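Local coordinates for protein (aminopeptidase) (Ochrobactrum anthropi, PDB 1B65) that probably releases N-terminal L-amino acids from peptides and hydrolyses D-alanine esters and amides, as a serine aminopeptidase with a variant of the Ntn hydrolase fold, at residues 173-185 against 189-201. Sequence-based numbering, arbitrary orientation.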
ATOM      1  N   GLY A 173       5.303  -4.167  35.563  1.00 17.03           N
ATOM      2  CA  GLY A 173       5.773  -5.404  36.188  1.00 18.15           C
ATOM      3  C   GLY A 173       5.573  -6.651  35.319  1.00 18.45           C
ATOM      4  O   GLY A 173       5.363  -6.641  34.110  1.00 15.58           O
ATOM      5  N   PRO A 174       5.709  -7.814  35.959  1.00 18.18           N
ATOM      6  CA  PRO A 174       5.678  -9.089  35.291  1.00 17.65           C
ATOM      7  C   PRO A 174       4.336  -9.312  34.602  1.00 17.25           C
ATOM      8  O   PRO A 174       3.299  -8.892  35.109  1.00 14.50           O
ATOM      9  CB  PRO A 174       5.806 -10.137  36.396  1.00 20.43           C
ATOM     10  CG  PRO A 174       6.293  -9.420  37.585  1.00 20.11           C
ATOM     11  CD  PRO A 174       5.997  -7.954  37.415  1.00 19.61           C
ATOM     12  N   VAL A 175       4.435  -9.983  33.459  1.00 15.98           N
ATOM     13  CA  VAL A 175       3.207 -10.230  32.680  1.00 14.74           C
ATOM     14  C   VAL A 175       2.907 -11.717  32.670  1.00 15.07           C
ATOM     15  O   VAL A 175       3.779 -12.512  32.326  1.00 15.27           O
ATOM     16  CB  VAL A 175       3.411  -9.700  31.258  1.00 15.18           C
ATOM     17  CG1 VAL A 175       2.301 -10.055  30.275  1.00 15.55           C
ATOM     18  CG2 VAL A 175       3.588  -8.175  31.306  1.00 15.79           C
ATOM     19  N   GLN A 176       1.665 -12.047  32.952  1.00 15.59           N
ATOM     20  CA  GLN A 176       1.183 -13.419  32.887  1.00 17.05           C
ATOM     21  C   GLN A 176       1.215 -13.929  31.462  1.00 15.48           C
ATOM     22  O   GLN A 176       1.008 -13.152  30.539  1.00 13.61           O
ATOM     23  CB  GLN A 176      -0.279 -13.446  33.395  1.00 19.56           C
ATOM     24  CG  GLN A 176      -0.815 -14.864  33.501  1.00 23.52           C
ATOM     25  CD  GLN A 176      -2.251 -14.916  33.996  1.00 25.47           C
ATOM     26  OE1 GLN A 176      -2.901 -13.881  34.151  1.00 28.30           O
ATOM     27  NE2 GLN A 176      -2.745 -16.118  34.234  1.00 25.08           N
ATOM     28  N   GLU A 177       1.528 -15.215  31.260  1.00 14.23           N
ATOM     29  CA  GLU A 177       1.576 -15.787  29.924  1.00 13.89           C
ATOM     30  C   GLU A 177       0.757 -17.070  29.833  1.00 14.11           C
ATOM     31  O   GLU A 177       0.365 -17.688  30.846  1.00 13.53           O
ATOM     32  CB  GLU A 177       3.008 -16.145  29.460  1.00 13.35           C
ATOM     33  CG  GLU A 177       3.895 -14.890  29.394  1.00 12.40           C
ATOM     34  CD  GLU A 177       5.332 -15.280  29.115  1.00 13.62           C
ATOM     35  OE1 GLU A 177       5.893 -16.061  29.935  1.00 14.16           O
ATOM     36  OE2 GLU A 177       5.931 -14.889  28.117  1.00 13.65           O
ATOM     37  N   GLY A 178       0.505 -17.488  28.595  1.00 12.20           N
ATOM     38  CA  GLY A 178      -0.152 -18.813  28.445  1.00 12.61           C
ATOM     39  C   GLY A 178      -1.649 -18.634  28.217  1.00 14.05           C
ATOM     40  O   GLY A 178      -2.087 -17.822  27.394  1.00 12.44           O
ATOM     41  N   ASN A 179      -2.434 -19.354  29.051  1.00 12.18           N
ATOM     42  CA  ASN A 179      -3.881 -19.302  28.897  1.00 13.16           C
ATOM     43  C   ASN A 179      -4.454 -18.097  29.606  1.00 14.12           C
ATOM     44  O   ASN A 179      -5.106 -18.267  30.652  1.00 14.49           O
ATOM     45  CB  ASN A 179      -4.581 -20.574  29.406  1.00 12.48           C
ATOM     46  CG  ASN A 179      -4.054 -21.838  28.771  1.00 13.24           C
ATOM     47  OD1 ASN A 179      -3.372 -21.818  27.789  1.00 13.44           O
ATOM     48  ND2 ASN A 179      -4.362 -22.983  29.403  1.00 14.37           N
ATOM     49  N   CYS A 180      -4.248 -16.884  29.063  1.00 13.25           N
ATOM     50  CA  CYS A 180      -4.779 -15.716  29.747  1.00 13.67           C
ATOM     51  C   CYS A 180      -5.163 -14.626  28.749  1.00 13.71           C
ATOM     52  O   CYS A 180      -4.572 -14.573  27.671  1.00 13.99           O
ATOM     53  CB  CYS A 180      -3.755 -15.149  30.744  1.00 16.12           C
ATOM     54  SG  CYS A 180      -2.156 -14.703  30.003  1.00 16.99           S
ATOM     55  N   GLY A 181      -6.144 -13.844  29.155  1.00 13.54           N
ATOM     56  CA  GLY A 181      -6.564 -12.721  28.292  1.00 13.02           C
ATOM     57  C   GLY A 181      -7.098 -13.278  26.989  1.00 14.19           C
ATOM     58  O   GLY A 181      -7.802 -14.299  26.904  1.00 14.04           O
ATOM     59  N   GLY A 182      -6.850 -12.498  25.906  1.00 13.29           N
ATOM     60  CA  GLY A 182      -7.273 -12.925  24.571  1.00 13.43           C
ATOM     61  C   GLY A 182      -6.697 -14.274  24.181  1.00 11.75           C
ATOM     62  O   GLY A 182      -7.182 -14.962  23.284  1.00 11.62           O
ATOM     63  N   GLY A 183      -5.563 -14.707  24.724  1.00 12.89           N
ATOM     64  CA  GLY A 183      -4.872 -15.925  24.418  1.00 12.58           C
ATOM     65  C   GLY A 183      -5.471 -17.193  25.026  1.00 12.18           C
ATOM     66  O   GLY A 183      -5.062 -18.296  24.707  1.00 12.51           O
ATOM     67  N   THR A 184      -6.424 -17.026  25.925  1.00 12.93           N
ATOM     68  CA  THR A 184      -6.968 -18.139  26.723  1.00 12.11           C
ATOM     69  C   THR A 184      -7.276 -19.396  25.939  1.00 12.68           C
ATOM     70  O   THR A 184      -6.821 -20.504  26.312  1.00 13.43           O
ATOM     71  CB  THR A 184      -8.179 -17.634  27.521  1.00 12.70           C
ATOM     72  OG1 THR A 184      -7.780 -16.560  28.392  1.00 12.78           O
ATOM     73  CG2 THR A 184      -8.812 -18.766  28.354  1.00 12.09           C
ATOM     74  N   GLY A 185      -8.120 -19.280  24.914  1.00 11.07           N
ATOM     75  CA  GLY A 185      -8.492 -20.436  24.112  1.00 11.04           C
ATOM     76  C   GLY A 185      -7.677 -20.697  22.868  1.00 11.83           C
ATOM     77  O   GLY A 185      -8.116 -21.476  21.994  1.00 12.76           O
ATOM     78  N   TYR A 189       0.723 -24.289  16.521  1.00 13.47           N
ATOM     79  CA  TYR A 189       1.414 -25.447  16.018  1.00 14.02           C
ATOM     80  C   TYR A 189       0.840 -26.752  16.578  1.00 15.35           C
ATOM     81  O   TYR A 189       1.585 -27.698  16.885  1.00 15.10           O
ATOM     82  CB  TYR A 189       2.923 -25.352  16.295  1.00 13.56           C
ATOM     83  CG  TYR A 189       3.561 -24.181  15.561  1.00 13.96           C
ATOM     84  CD1 TYR A 189       3.958 -24.343  14.241  1.00 13.48           C
ATOM     85  CD2 TYR A 189       3.774 -22.967  16.194  1.00 13.49           C
ATOM     86  CE1 TYR A 189       4.577 -23.301  13.580  1.00 13.54           C
ATOM     87  CE2 TYR A 189       4.387 -21.904  15.524  1.00 14.28           C
ATOM     88  CZ  TYR A 189       4.775 -22.080  14.218  1.00 13.85           C
ATOM     89  OH  TYR A 189       5.389 -21.077  13.502  1.00 12.77           O
ATOM     90  N   GLY A 190      -0.480 -26.854  16.696  1.00 13.60           N
ATOM     91  CA  GLY A 190      -1.075 -28.125  17.144  1.00 14.24           C
ATOM     92  C   GLY A 190      -0.966 -28.315  18.640  1.00 14.60           C
ATOM     93  O   GLY A 190      -1.472 -29.327  19.164  1.00 15.17           O
ATOM     94  N   PHE A 191      -0.297 -27.441  19.374  1.00 13.07           N
ATOM     95  CA  PHE A 191      -0.207 -27.483  20.831  1.00 13.96           C
ATOM     96  C   PHE A 191      -1.009 -26.326  21.416  1.00 14.81           C
ATOM     97  O   PHE A 191      -1.432 -25.433  20.679  1.00 14.59           O
ATOM     98  CB  PHE A 191       1.245 -27.318  21.310  1.00 16.03           C
ATOM     99  CG  PHE A 191       2.126 -28.503  21.061  1.00 16.09           C
ATOM    100  CD1 PHE A 191       1.926 -29.700  21.746  1.00 16.85           C
ATOM    101  CD2 PHE A 191       3.167 -28.396  20.135  1.00 16.05           C
ATOM    102  CE1 PHE A 191       2.762 -30.779  21.473  1.00 17.61           C
ATOM    103  CE2 PHE A 191       4.007 -29.470  19.892  1.00 18.17           C
ATOM    104  CZ  PHE A 191       3.789 -30.658  20.568  1.00 16.66           C
ATOM    105  N   LYS A 192      -1.197 -26.285  22.736  1.00 13.42           N
ATOM    106  CA  LYS A 192      -1.910 -25.187  23.342  1.00 13.34           C
ATOM    107  C   LYS A 192      -1.053 -23.925  23.118  1.00 14.28           C
ATOM    108  O   LYS A 192       0.160 -23.921  23.372  1.00 14.56           O
ATOM    109  CB  LYS A 192      -2.200 -25.433  24.830  1.00 13.21           C
ATOM    110  CG  LYS A 192      -3.055 -24.328  25.458  1.00 12.71           C
ATOM    111  CD  LYS A 192      -4.482 -24.353  24.875  1.00 12.87           C
ATOM    112  CE  LYS A 192      -5.320 -23.241  25.507  1.00 12.02           C
ATOM    113  NZ  LYS A 192      -4.772 -21.888  25.141  1.00 15.17           N
ATOM    114  N   GLY A 193      -1.753 -22.862  22.703  1.00 13.99           N
ATOM    115  CA  GLY A 193      -1.055 -21.584  22.520  1.00 12.73           C
ATOM    116  C   GLY A 193      -1.596 -20.540  23.484  1.00 14.28           C
ATOM    117  O   GLY A 193      -2.098 -20.868  24.578  1.00 14.53           O
ATOM    118  N   GLY A 194      -1.452 -19.251  23.110  1.00 12.57           N
ATOM    119  CA  GLY A 194      -1.938 -18.204  24.004  1.00 13.28           C
ATOM    120  C   GLY A 194      -1.057 -16.957  23.989  1.00 12.78           C
ATOM    121  O   GLY A 194      -0.447 -16.609  22.972  1.00 13.64           O
ATOM    122  N   THR A 195      -0.938 -16.367  25.151  1.00 10.90           N
ATOM    123  CA  THR A 195      -0.214 -15.079  25.290  1.00 11.54           C
ATOM    124  C   THR A 195       1.256 -15.282  25.580  1.00 12.10           C
ATOM    125  O   THR A 195       1.586 -16.055  26.496  1.00 12.68           O
ATOM    126  CB  THR A 195      -0.911 -14.267  26.417  1.00 12.47           C
ATOM    127  OG1 THR A 195      -2.312 -14.134  26.026  1.00 13.16           O
ATOM    128  CG2 THR A 195      -0.249 -12.916  26.606  1.00 14.20           C
ATOM    129  N   GLY A 196       2.119 -14.531  24.884  1.00 12.46           N
ATOM    130  CA  GLY A 196       3.556 -14.639  25.185  1.00 12.11           C
ATOM    131  C   GLY A 196       4.201 -13.248  25.097  1.00 10.11           C
ATOM    132  O   GLY A 196       3.715 -12.396  24.356  1.00  9.88           O
ATOM    133  N   THR A 197       5.313 -13.091  25.841  1.00  9.21           N
ATOM    134  CA  THR A 197       5.944 -11.750  25.776  1.00  9.65           C
ATOM    135  C   THR A 197       7.442 -11.886  25.969  1.00  9.84           C
ATOM    136  O   THR A 197       7.918 -12.911  26.495  1.00 10.77           O
ATOM    137  CB  THR A 197       5.242 -10.813  26.757  1.00 10.88           C
ATOM    138  OG1 THR A 197       5.738  -9.464  26.593  1.00 11.05           O
ATOM    139  CG2 THR A 197       5.477 -11.179  28.237  1.00 12.12           C
ATOM    140  N   ALA A 198       8.211 -10.905  25.537  1.00 10.61           N
ATOM    141  CA  ALA A 198       9.675 -10.915  25.699  1.00 11.28           C
ATOM    142  C   ALA A 198      10.157  -9.490  25.440  1.00 10.01           C
ATOM    143  O   ALA A 198       9.401  -8.691  24.836  1.00 11.64           O
ATOM    144  CB  ALA A 198      10.356 -11.844  24.686  1.00 12.22           C
ATOM    145  N   SER A 199      11.406  -9.233  25.807  1.00  9.41           N
ATOM    146  CA  SER A 199      11.991  -7.926  25.504  1.00 11.02           C
ATOM    147  C   SER A 199      13.492  -8.061  25.242  1.00 12.43           C
ATOM    148  O   SER A 199      14.153  -9.055  25.565  1.00 11.96           O
ATOM    149  CB  SER A 199      11.785  -6.893  26.626  1.00 11.41           C
ATOM    150  OG  SER A 199      12.508  -7.327  27.812  1.00 10.30           O
ATOM    151  N   ARG A 200      14.033  -6.983  24.651  1.00 11.62           N
ATOM    152  CA  ARG A 200      15.458  -6.931  24.378  1.00 11.66           C
ATOM    153  C   ARG A 200      15.917  -5.500  24.650  1.00 13.52           C
ATOM    154  O   ARG A 200      15.156  -4.565  24.372  1.00 13.45           O
ATOM    155  CB  ARG A 200      15.859  -7.276  22.948  1.00 12.62           C
ATOM    156  CG  ARG A 200      15.652  -8.721  22.497  1.00 12.00           C
ATOM    157  CD  ARG A 200      16.568  -9.628  23.331  1.00 12.20           C
ATOM    158  NE  ARG A 200      16.518 -11.010  22.826  1.00 13.18           N
ATOM    159  CZ  ARG A 200      15.576 -11.855  23.225  1.00 15.40           C
ATOM    160  NH1 ARG A 200      14.630 -11.513  24.098  1.00 11.85           N
ATOM    161  NH2 ARG A 200      15.594 -13.106  22.715  1.00 13.55           N
ATOM    162  N   VAL A 201      17.166  -5.338  25.089  1.00 12.46           N
ATOM    163  CA  VAL A 201      17.657  -3.953  25.255  1.00 12.76           C
ATOM    164  C   VAL A 201      18.790  -3.787  24.265  1.00 14.91           C
ATOM    165  O   VAL A 201      19.614  -4.732  24.099  1.00 16.99           O
ATOM    166  CB  VAL A 201      18.081  -3.706  26.708  1.00 16.26           C
ATOM    167  CG1 VAL A 201      18.853  -2.425  26.922  1.00 19.62           C
ATOM    168  CG2 VAL A 201      16.846  -3.713  27.603  1.00 16.61           C
TER
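Gly-178 and Thr-195 form a single antiparallel bridge, a hydrogen-bonded pair, through which the loop 173-185 docks on the outermost strand, within this chain, of the six-stranded mixed sheet, consistent with the layered Ntn hydrolase fold. Both bonds lie in the carbonyl plane of their acceptor: Gly-178 N to Thr-195 O is 2.8 Å, and Thr-195 N to Gly-178 O is nearly straight at 173°. Gly-178 O also accepts Cys-180 N, closing an inverse gamma turn centred on Asn-179. The bridge is prolonged by a side chain, since Thr-197 N donates to Glu-177 OE2 (3.0 Å) on the lone pair facing away from OE1. OE1 is held by a salt bridge to Arg-11. Methyl CG2 of Thr-197 meets Val-175 CG1, while Thr-197 OG1 bonds to Ala-213 O and Ile-29 N.

On the loop side, Thr-195 places OG1 anti to its own carbonyl carbon (chi1 -57°), from where it donates to Cys-180 O at 2.8 Å; Cys-180 SG rests against Thr-195 CB. Close backbone approach here depends on glycines: the CA atoms of Gly-183 and Gly-194 are 3.7 Å apart, and Gly-194 CA makes C-H...O contacts to Gly-178 O and Gly-183 O.

Buried Lys-192 NZ donates to oxygens of both segments. Bends at chi2 and chi4 carry NZ to Thr-184 O (2.7 Å), Asn-179 OD1 (3.0 Å) and its neighbour Gly-193 O, all approached from above their carbonyl planes, and Met-186 O is a further acceptor. Gln-176 O, in contrast, is buried without a partner. Four neutral oxygens outnumber the three N-H of an ammonium, so one hydrogen would be shared or one bond weak; their dipoles would probably stabilise a charged Lys-192, which joins the glycine-rich turn to strand 191-192, just before strand 194-204.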